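Local coordinates for serpin-ZX (Arabidopsis thaliana, PDB 3LE2), which inhibits proteases, including metacaspase-9 and RD21A, through its reactive center loop, and so restrains programmed cell death in the plant, at residues K233-M238 with T375-G380; L173-T178 with V381-G386; G53-Q58 with E307-M312. All coordinates share one frame; numbering follows the deposited sequence.

Interaction 1 (K233-M238 with T375-G380); sequences KRQFSM and TENITG. With ACT (acetate ion), chain C.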
loop_
_atom_site.group_PDB
_atom_site.type_symbol
_atom_site.label_atom_id
_atom_site.label_comp_id
_atom_site.label_asym_id
_atom_site.label_seq_id
_atom_site.Cartn_x
_atom_site.Cartn_y
_atom_site.Cartn_z
ATOM N N LYS A 233 14.598 -12.406 5.402
ATOM C CA LYS A 233 14.230 -12.358 6.821
ATOM C C LYS A 233 12.809 -11.822 7.018
ATOM O O LYS A 233 12.135 -12.142 8.001
ATOM C CB LYS A 233 15.199 -11.460 7.591
ATOM C CG LYS A 233 16.598 -12.028 7.794
ATOM C CD LYS A 233 17.278 -11.322 8.969
ATOM C CE LYS A 233 18.585 -11.986 9.376
ATOM N NZ LYS A 233 19.108 -11.408 10.650
ATOM N N ARG A 234 12.364 -10.984 6.089
ATOM C CA ARG A 234 11.031 -10.417 6.185
ATOM C C ARG A 234 9.974 -11.489 5.984
ATOM O O ARG A 234 10.191 -12.468 5.271
ATOM C CB ARG A 234 10.876 -9.274 5.191
ATOM C CG ARG A 234 11.879 -8.165 5.464
ATOM C CD ARG A 234 12.076 -7.250 4.279
ATOM N NE ARG A 234 12.461 -7.972 3.075
ATOM C CZ ARG A 234 12.407 -7.435 1.863
ATOM N NH1 ARG A 234 11.986 -6.188 1.729
ATOM N NH2 ARG A 234 12.767 -8.131 0.792
ATOM N N GLN A 235 8.845 -11.324 6.655
ATOM C CA GLN A 235 7.725 -12.227 6.468
ATOM C C GLN A 235 6.510 -11.442 5.982
ATOM O O GLN A 235 5.876 -10.713 6.750
ATOM C CB GLN A 235 7.389 -12.976 7.764
ATOM C CG GLN A 235 6.117 -13.843 7.635
ATOM C CD GLN A 235 6.234 -14.888 6.527
ATOM O OE1 GLN A 235 5.546 -14.824 5.500
ATOM N NE2 GLN A 235 7.124 -15.854 6.730
ATOM N N PHE A 236 6.183 -11.594 4.706
ATOM C CA PHE A 236 5.040 -10.888 4.148
ATOM C C PHE A 236 3.828 -11.792 4.173
ATOM O O PHE A 236 3.949 -13.002 4.020
ATOM C CB PHE A 236 5.323 -10.474 2.705
ATOM C CG PHE A 236 6.476 -9.526 2.553
ATOM C CD1 PHE A 236 7.733 -9.993 2.197
ATOM C CD2 PHE A 236 6.300 -8.166 2.750
ATOM C CE1 PHE A 236 8.794 -9.124 2.053
ATOM C CE2 PHE A 236 7.358 -7.280 2.594
ATOM C CZ PHE A 236 8.606 -7.758 2.245
ATOM N N SER A 237 2.659 -11.200 4.372
ATOM C CA SER A 237 1.392 -11.915 4.222
ATOM C C SER A 237 0.346 -10.989 3.611
ATOM O O SER A 237 0.479 -9.759 3.643
ATOM C CB SER A 237 0.886 -12.434 5.572
ATOM O OG SER A 237 1.887 -13.183 6.225
ATOM N N MET A 238 -0.694 -11.585 3.053
ATOM C CA MET A 238 -1.836 -10.817 2.583
ATOM C C MET A 238 -3.017 -11.201 3.445
ATOM O O MET A 238 -3.241 -12.378 3.730
ATOM C CB MET A 238 -2.132 -11.065 1.086
ATOM C CG MET A 238 -3.419 -10.380 0.580
ATOM S SD MET A 238 -3.776 -10.633 -1.173
ATOM C CE MET A 238 -2.637 -9.455 -1.910
ATOM N N THR A 375 1.164 -6.863 4.627
ATOM C CA THR A 375 2.023 -6.361 5.678
ATOM C C THR A 375 3.277 -7.182 5.800
ATOM O O THR A 375 3.321 -8.363 5.441
ATOM C CB THR A 375 1.357 -6.469 7.049
ATOM O OG1 THR A 375 1.271 -7.853 7.399
ATOM C CG2 THR A 375 -0.035 -5.882 7.020
ATOM N N GLU A 376 4.295 -6.539 6.347
ATOM C CA GLU A 376 5.500 -7.228 6.709
ATOM C C GLU A 376 5.336 -7.479 8.208
ATOM O O GLU A 376 5.190 -6.542 9.005
ATOM C CB GLU A 376 6.721 -6.375 6.343
ATOM C CG GLU A 376 8.041 -7.133 6.362
ATOM C CD GLU A 376 8.444 -7.543 7.773
ATOM O OE1 GLU A 376 8.627 -6.631 8.607
ATOM O OE2 GLU A 376 8.556 -8.764 8.049
ATOM N N ASN A 377 5.306 -8.756 8.576
ATOM C CA ASN A 377 4.942 -9.169 9.935
ATOM C C ASN A 377 5.969 -8.864 11.039
ATOM O O ASN A 377 5.587 -8.650 12.184
ATOM C CB ASN A 377 4.539 -10.656 9.957
ATOM C CG ASN A 377 3.231 -10.936 9.166
ATOM O OD1 ASN A 377 2.179 -10.336 9.432
ATOM N ND2 ASN A 377 3.302 -11.863 8.205
ATOM N N ILE A 378 7.258 -8.835 10.711
ATOM C CA ILE A 378 8.277 -8.541 11.723
ATOM C C ILE A 378 8.166 -7.106 12.242
ATOM O O ILE A 378 8.200 -6.861 13.455
ATOM C CB ILE A 378 9.721 -8.719 11.200
ATOM C CG1 ILE A 378 9.936 -10.098 10.559
ATOM C CG2 ILE A 378 10.727 -8.413 12.311
ATOM C CD1 ILE A 378 9.465 -11.258 11.377
ATOM N N THR A 379 8.036 -6.156 11.322
ATOM C CA THR A 379 7.960 -4.749 11.698
ATOM C C THR A 379 6.520 -4.284 11.876
ATOM O O THR A 379 6.276 -3.215 12.438
ATOM C CB THR A 379 8.586 -3.861 10.616
ATOM O OG1 THR A 379 7.842 -4.021 9.409
ATOM C CG2 THR A 379 10.031 -4.259 10.362
ATOM N N GLY A 380 5.570 -5.067 11.377
ATOM C CA GLY A 380 4.183 -4.628 11.330
ATOM C C GLY A 380 3.897 -3.538 10.296
ATOM O O GLY A 380 2.784 -3.036 10.225
HETATM C C ACT C . -0.540 -15.062 9.274
HETATM O O ACT C . -0.119 -15.070 8.083
HETATM O OXT ACT C . -1.751 -14.774 9.442
HETATM C CH3 ACT C . 0.352 -15.387 10.440
#
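Phe236 and Glu376 face each other near the end of an antiparallel strand pair in beta-sheet B of the serpin fold, where strand 236-243 starts and strand 370-376 runs out into the turn at 377-380. They form a non-hydrogen-bonded pair, and the next pair along, Ser237 with Thr375, closes with two backbone bonds, Ser237 N to Thr375 O and Thr375 N to Ser237 O. Beyond the regular pairing, Asn377 N donates to Gln235 O at 2.7 Å in a nearly straight bond (177°).

The side chain of Glu376 does two jobs. Its CG lies over one face of the Phe236 ring, a CH-pi contact with Glu376 CG 4.3 Å from the ring centroid, and the carboxylate plane stands almost perpendicular to the ring. The chain bends at chi2 (-68°), which turns CD back beside the backbone, and the carboxylate collects three backbone N-H groups and a hydroxyl. Gln235 N reaches the anti lone pair of Glu376 OE2 at 2.9 Å, while Ile378 N approaches the same oxygen from above the carboxylate plane. The other oxygen, OE1, accepts from both Thr379 N and Thr379 OG1. Three of these four bonds close the turn on itself, and that from Gln235 N ties it to the chain entering strand 236-243. Arg234 makes no ion pair with Glu376, its guanidinium being engaged by Asp232 and by the carbonyl of Ala84.

On the sheet face that carries Ser237 and Thr375, Asn377 swings its amide across the strand end. Asn377 is a predicted N-glycosylation site, but no glycan is present here. Its OD1 takes a hydrogen bond from Tyr239 OH. Asn377 ND2 donates to Ser237 OG at 2.8 Å, the hydroxyl oxygen lying only 1° out of the amide plane.

Interaction 2 (L173-T178 with V381-G386); sequences LYFKGT and VVLFIG. With ACT (acetate ion), chain D.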
loop_
_atom_site.group_PDB
_atom_site.type_symbol
_atom_site.label_atom_id
_atom_site.label_comp_id
_atom_site.label_asym_id
_atom_site.label_seq_id
_atom_site.Cartn_x
_atom_site.Cartn_y
_atom_site.Cartn_z
ATOM N N LEU A 173 5.140 1.513 -6.221
ATOM C CA LEU A 173 5.620 0.317 -5.550
ATOM C C LEU A 173 5.085 -0.895 -6.291
ATOM O O LEU A 173 3.869 -1.082 -6.397
ATOM C CB LEU A 173 5.196 0.282 -4.066
ATOM C CG LEU A 173 5.714 -0.906 -3.232
ATOM C CD1 LEU A 173 7.237 -0.897 -3.136
ATOM C CD2 LEU A 173 5.107 -0.985 -1.819
ATOM N N TYR A 174 6.000 -1.702 -6.822
ATOM C CA TYR A 174 5.637 -2.988 -7.406
ATOM C C TYR A 174 5.987 -4.110 -6.432
ATOM O O TYR A 174 7.056 -4.113 -5.824
ATOM C CB TYR A 174 6.326 -3.202 -8.766
ATOM C CG TYR A 174 6.103 -4.571 -9.378
ATOM C CD1 TYR A 174 5.027 -4.802 -10.229
ATOM C CD2 TYR A 174 6.970 -5.638 -9.112
ATOM C CE1 TYR A 174 4.810 -6.054 -10.814
ATOM C CE2 TYR A 174 6.760 -6.904 -9.690
ATOM C CZ TYR A 174 5.673 -7.096 -10.542
ATOM O OH TYR A 174 5.429 -8.321 -11.124
ATOM N N PHE A 175 5.078 -5.060 -6.291
ATOM C CA PHE A 175 5.296 -6.222 -5.441
ATOM C C PHE A 175 4.734 -7.432 -6.153
ATOM O O PHE A 175 3.643 -7.380 -6.723
ATOM C CB PHE A 175 4.605 -6.016 -4.083
ATOM C CG PHE A 175 4.546 -7.251 -3.194
ATOM C CD1 PHE A 175 5.453 -7.428 -2.169
ATOM C CD2 PHE A 175 3.528 -8.181 -3.330
ATOM C CE1 PHE A 175 5.379 -8.533 -1.329
ATOM C CE2 PHE A 175 3.446 -9.287 -2.484
ATOM C CZ PHE A 175 4.373 -9.461 -1.490
ATOM N N LYS A 176 5.494 -8.514 -6.143
ATOM C CA LYS A 176 4.971 -9.786 -6.611
ATOM C C LYS A 176 5.589 -10.883 -5.781
ATOM O O LYS A 176 6.812 -10.978 -5.682
ATOM C CB LYS A 176 5.265 -10.017 -8.095
ATOM C CG LYS A 176 4.760 -11.366 -8.591
ATOM C CD LYS A 176 4.760 -11.435 -10.102
ATOM C CE LYS A 176 4.271 -12.784 -10.605
ATOM N NZ LYS A 176 4.309 -12.839 -12.107
ATOM N N GLY A 177 4.741 -11.702 -5.172
ATOM C CA GLY A 177 5.213 -12.754 -4.300
ATOM C C GLY A 177 4.590 -14.092 -4.637
ATOM O O GLY A 177 3.478 -14.162 -5.156
ATOM N N THR A 178 5.328 -15.152 -4.340
ATOM C CA THR A 178 4.834 -16.517 -4.441
ATOM C C THR A 178 4.297 -16.946 -3.076
ATOM O O THR A 178 4.945 -16.697 -2.063
ATOM C CB THR A 178 5.980 -17.473 -4.829
ATOM O OG1 THR A 178 6.431 -17.171 -6.153
ATOM C CG2 THR A 178 5.516 -18.897 -4.791
ATOM N N VAL A 381 4.890 -3.164 9.494
ATOM C CA VAL A 381 4.686 -2.154 8.455
ATOM C C VAL A 381 3.724 -2.653 7.350
ATOM O O VAL A 381 3.807 -3.800 6.904
ATOM C CB VAL A 381 6.046 -1.694 7.851
ATOM C CG1 VAL A 381 5.858 -0.937 6.518
ATOM C CG2 VAL A 381 6.825 -0.841 8.859
ATOM N N VAL A 382 2.806 -1.789 6.920
ATOM C CA VAL A 382 1.834 -2.146 5.875
ATOM C C VAL A 382 2.292 -1.690 4.483
ATOM O O VAL A 382 2.455 -0.496 4.256
ATOM C CB VAL A 382 0.459 -1.511 6.196
ATOM C CG1 VAL A 382 -0.547 -1.708 5.043
ATOM C CG2 VAL A 382 -0.068 -2.055 7.534
ATOM N N LEU A 383 2.500 -2.631 3.557
ATOM C CA LEU A 383 2.866 -2.282 2.171
ATOM C C LEU A 383 1.694 -1.810 1.326
ATOM O O LEU A 383 1.838 -0.886 0.533
ATOM C CB LEU A 383 3.515 -3.458 1.437
ATOM C CG LEU A 383 4.961 -3.758 1.796
ATOM C CD1 LEU A 383 5.007 -4.378 3.205
ATOM C CD2 LEU A 383 5.554 -4.695 0.764
ATOM N N PHE A 384 0.551 -2.479 1.464
ATOM C CA PHE A 384 -0.604 -2.197 0.609
ATOM C C PHE A 384 -1.890 -2.293 1.397
ATOM O O PHE A 384 -2.030 -3.166 2.254
ATOM C CB PHE A 384 -0.716 -3.218 -0.542
ATOM C CG PHE A 384 0.399 -3.151 -1.548
ATOM C CD1 PHE A 384 0.500 -2.078 -2.425
ATOM C CD2 PHE A 384 1.322 -4.188 -1.651
ATOM C CE1 PHE A 384 1.517 -2.028 -3.372
ATOM C CE2 PHE A 384 2.342 -4.139 -2.590
ATOM C CZ PHE A 384 2.442 -3.054 -3.451
ATOM N N ILE A 385 -2.824 -1.400 1.087
ATOM C CA ILE A 385 -4.220 -1.537 1.488
ATOM C C ILE A 385 -5.069 -1.443 0.221
ATOM O O ILE A 385 -4.767 -0.663 -0.680
ATOM C CB ILE A 385 -4.656 -0.423 2.462
ATOM C CG1 ILE A 385 -3.754 -0.400 3.692
ATOM C CG2 ILE A 385 -6.140 -0.583 2.861
ATOM C CD1 ILE A 385 -4.033 0.754 4.637
ATOM N N GLY A 386 -6.125 -2.243 0.137
ATOM C CA GLY A 386 -6.958 -2.221 -1.052
ATOM C C GLY A 386 -8.351 -2.773 -0.815
ATOM O O GLY A 386 -8.670 -3.290 0.263
HETATM C C ACT D . 8.784 -13.742 -6.311
HETATM O O ACT D . 8.208 -14.187 -5.282
HETATM O OXT ACT D . 8.042 -13.439 -7.285
HETATM C CH3 ACT D . 10.281 -13.577 -6.369
#
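Phe175 and Phe384 make the tightest meeting between strand 167-176 of beta-sheet A and strand 382-388 of beta-sheet B, which cross at 90° with their axes 9.0 Å apart at closest. No hydrogen bond joins the two segments; apolar side chains carry nearly all of the contact.

The Phe384 ring turns its edge to Phe175 CB and Leu173 O, both near the ring plane, and Phe384 CE2 lies 3.3 Å from Phe175 CB. Leu173 CD2 meets the same ring obliquely, 3.7 Å from Phe384 CZ. The ring is thus pushed between two alternate residues of strand 167-176. Phe175 has CG anti to its backbone N (chi1 170°); farther out, Phe175 CD1 touches Leu383 CD2 at 4.0 Å. Leu383 and Phe384 can both contribute because they form a classic beta bulge opposite Val374, so that two successive side chains point toward strand 167-176.

The approach of Leu173 CD2 to Leu383 CB, 4.4 Å, is looser. The other side of strand 167-176 is different in character: Tyr174 and Lys176 point away from strand 382-388, and Lys176 is exposed. Just past the strand an acetate, probably from the crystallisation liquor, takes a weak hydrogen bond from Thr178 N to its O atom at 3.2 Å.

Strand 167-176 pairs in parallel with strand 326-335; in serpins the cleaved reactive center loop inserts between this pair. Leu383 O is hydrogen-bonded to Ser36 OG, consistent with the shutter region of the family. Pro92 and Leu94 cover Phe175, Tyr227 meets its ring edge-to-face, and helix 5-25 packs on the far side of strand 382-388 through Ile385.

Interaction 3 (G53-Q58 with E307-M312); sequences GATKDQ and EGLTEM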
loop_
_atom_site.group_PDB
_atom_site.type_symbol
_atom_site.label_atom_id
_atom_site.label_comp_id
_atom_site.label_asym_id
_atom_site.label_seq_id
_atom_site.Cartn_x
_atom_site.Cartn_y
_atom_site.Cartn_z
ATOM N N GLY A 53 7.930 25.127 10.583
ATOM C CA GLY A 53 6.821 25.849 11.166
ATOM C C GLY A 53 5.591 24.973 11.217
ATOM O O GLY A 53 5.694 23.758 11.360
ATOM N N ALA A 54 4.428 25.597 11.086
ATOM C CA ALA A 54 3.159 24.902 11.225
ATOM C C ALA A 54 3.008 23.795 10.184
ATOM O O ALA A 54 2.202 22.879 10.356
ATOM C CB ALA A 54 2.006 25.888 11.137
ATOM N N THR A 55 3.790 23.874 9.113
ATOM C CA THR A 55 3.745 22.848 8.084
ATOM C C THR A 55 4.497 21.602 8.532
ATOM O O THR A 55 3.939 20.495 8.524
ATOM C CB THR A 55 4.274 23.362 6.720
ATOM O OG1 THR A 55 3.409 24.397 6.248
ATOM C CG2 THR A 55 4.297 22.241 5.681
ATOM N N LYS A 56 5.754 21.769 8.925
ATOM C CA LYS A 56 6.496 20.638 9.462
ATOM C C LYS A 56 5.663 19.958 10.560
ATOM O O LYS A 56 5.502 18.731 10.574
ATOM C CB LYS A 56 7.854 21.083 10.004
ATOM C CG LYS A 56 8.814 19.939 10.291
ATOM C CD LYS A 56 10.175 20.439 10.770
ATOM C CE LYS A 56 10.048 21.253 12.059
ATOM N NZ LYS A 56 11.365 21.516 12.707
ATOM N N ASP A 57 5.105 20.767 11.459
ATOM C CA ASP A 57 4.361 20.242 12.600
ATOM C C ASP A 57 3.120 19.478 12.190
ATOM O O ASP A 57 2.802 18.437 12.767
ATOM C CB ASP A 57 3.971 21.363 13.554
ATOM C CG ASP A 57 5.158 21.930 14.286
ATOM O OD1 ASP A 57 6.151 21.187 14.463
ATOM O OD2 ASP A 57 5.098 23.115 14.682
ATOM N N GLN A 58 2.415 19.991 11.194
ATOM C CA GLN A 58 1.184 19.347 10.766
ATOM C C GLN A 58 1.467 17.981 10.157
ATOM O O GLN A 58 0.686 17.044 10.320
ATOM C CB GLN A 58 0.416 20.227 9.786
ATOM C CG GLN A 58 -1.036 19.860 9.655
ATOM C CD GLN A 58 -1.716 20.645 8.556
ATOM O OE1 GLN A 58 -2.604 21.457 8.822
ATOM N NE2 GLN A 58 -1.290 20.420 7.310
ATOM N N GLU A 307 1.891 28.681 4.261
ATOM C CA GLU A 307 3.200 28.492 4.881
ATOM C C GLU A 307 4.260 28.343 3.798
ATOM O O GLU A 307 5.127 29.203 3.617
ATOM C CB GLU A 307 3.207 27.238 5.763
ATOM C CG GLU A 307 2.626 27.412 7.155
ATOM C CD GLU A 307 3.516 28.246 8.039
ATOM O OE1 GLU A 307 4.283 27.653 8.825
ATOM O OE2 GLU A 307 3.455 29.491 7.943
ATOM N N GLY A 308 4.178 27.231 3.078
ATOM C CA GLY A 308 5.137 26.940 2.037
ATOM C C GLY A 308 6.236 26.005 2.502
ATOM O O GLY A 308 6.273 25.556 3.657
ATOM N N LEU A 309 7.141 25.724 1.575
ATOM C CA LEU A 309 8.241 24.810 1.809
ATOM C C LEU A 309 9.535 25.598 1.688
ATOM O O LEU A 309 10.170 25.650 0.625
ATOM C CB LEU A 309 8.176 23.675 0.794
ATOM C CG LEU A 309 6.811 22.982 0.795
ATOM C CD1 LEU A 309 6.564 22.248 -0.507
ATOM C CD2 LEU A 309 6.713 22.045 1.990
ATOM N N THR A 310 9.906 26.218 2.801
ATOM C CA THR A 310 11.007 27.165 2.839
ATOM C C THR A 310 12.355 26.478 3.018
ATOM O O THR A 310 13.403 27.102 2.857
ATOM C CB THR A 310 10.787 28.205 3.953
ATOM O OG1 THR A 310 10.496 27.534 5.188
ATOM C CG2 THR A 310 9.615 29.112 3.598
ATOM N N GLU A 311 12.325 25.189 3.335
ATOM C CA GLU A 311 13.558 24.422 3.496
ATOM C C GLU A 311 13.866 23.527 2.294
ATOM O O GLU A 311 14.731 22.659 2.357
ATOM C CB GLU A 311 13.493 23.572 4.769
ATOM C CG GLU A 311 13.341 24.389 6.051
ATOM C CD GLU A 311 14.320 25.551 6.116
ATOM O OE1 GLU A 311 15.551 25.310 6.060
ATOM O OE2 GLU A 311 13.852 26.705 6.218
ATOM N N MET A 312 13.166 23.733 1.192
ATOM C CA MET A 312 13.313 22.815 0.076
ATOM C C MET A 312 14.110 23.427 -1.088
ATOM O O MET A 312 14.953 22.764 -1.707
ATOM C CB MET A 312 11.934 22.354 -0.370
ATOM C CG MET A 312 11.925 21.076 -1.166
ATOM S SD MET A 312 10.231 20.642 -1.602
ATOM C CE MET A 312 9.619 19.954 -0.053
#
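Glu307 has its CG anti to the carbonyl carbon (chi1 -82°), and a further bend at chi2 (-71°) sets CD close to Ala54, at the start of helix 54-63. There Glu307 OE1 accepts a weak hydrogen bond from Ala54 N at 3.1 Å, with a bent N-H...O angle of 129°. Gly53 holds the N-cap position and has no side chain to offer the first turn, and its positive phi suits glycine. A carboxylate beside the N-terminal end of a helix would probably be favoured by the helix dipole, although a single weak bond suggests a modest grip. Glu307 OE1 also lies 3.7 Å from Ala54 CB.

Thr55, one residue on, has its CB directed toward the loop, and its side chain runs antiparallel alongside that of Glu307. The methyl Thr55 CG2 approaches Leu309 CD2 at 4.4 Å, a loose apolar contact on the buried side.

The 307-312 segment belongs to the loop between helices 291-296 and 316-319. It lies between helix 54-63 and the start of strand 167-176, where Leu309 and Met312 rest on Leu167, while Thr55 also touches Ser301.

Interactions 1 and 2 are neighbours, their centres about 10 Å apart, and share beta-sheet B: strands 370-376 and 382-388 follow each other and pair, Glu376 N probably donating to Val381 O at 2.8 Å. Phe236 also packs on Leu383, so the apolar cluster of interaction 2 continues onto the ring of interaction 1. Chemistry follows depth. Interaction 2 is wholly buried and apolar, joining two sheets, whereas interaction 1, at a strand end and partly buried, depends on hydrogen bonds. Interaction 3 stands about 33 Å from interaction 1 and about 30 Å from interaction 2, centre to centre, nearer the surface, with one weak bond; it also touches strand 167-176, at Leu167.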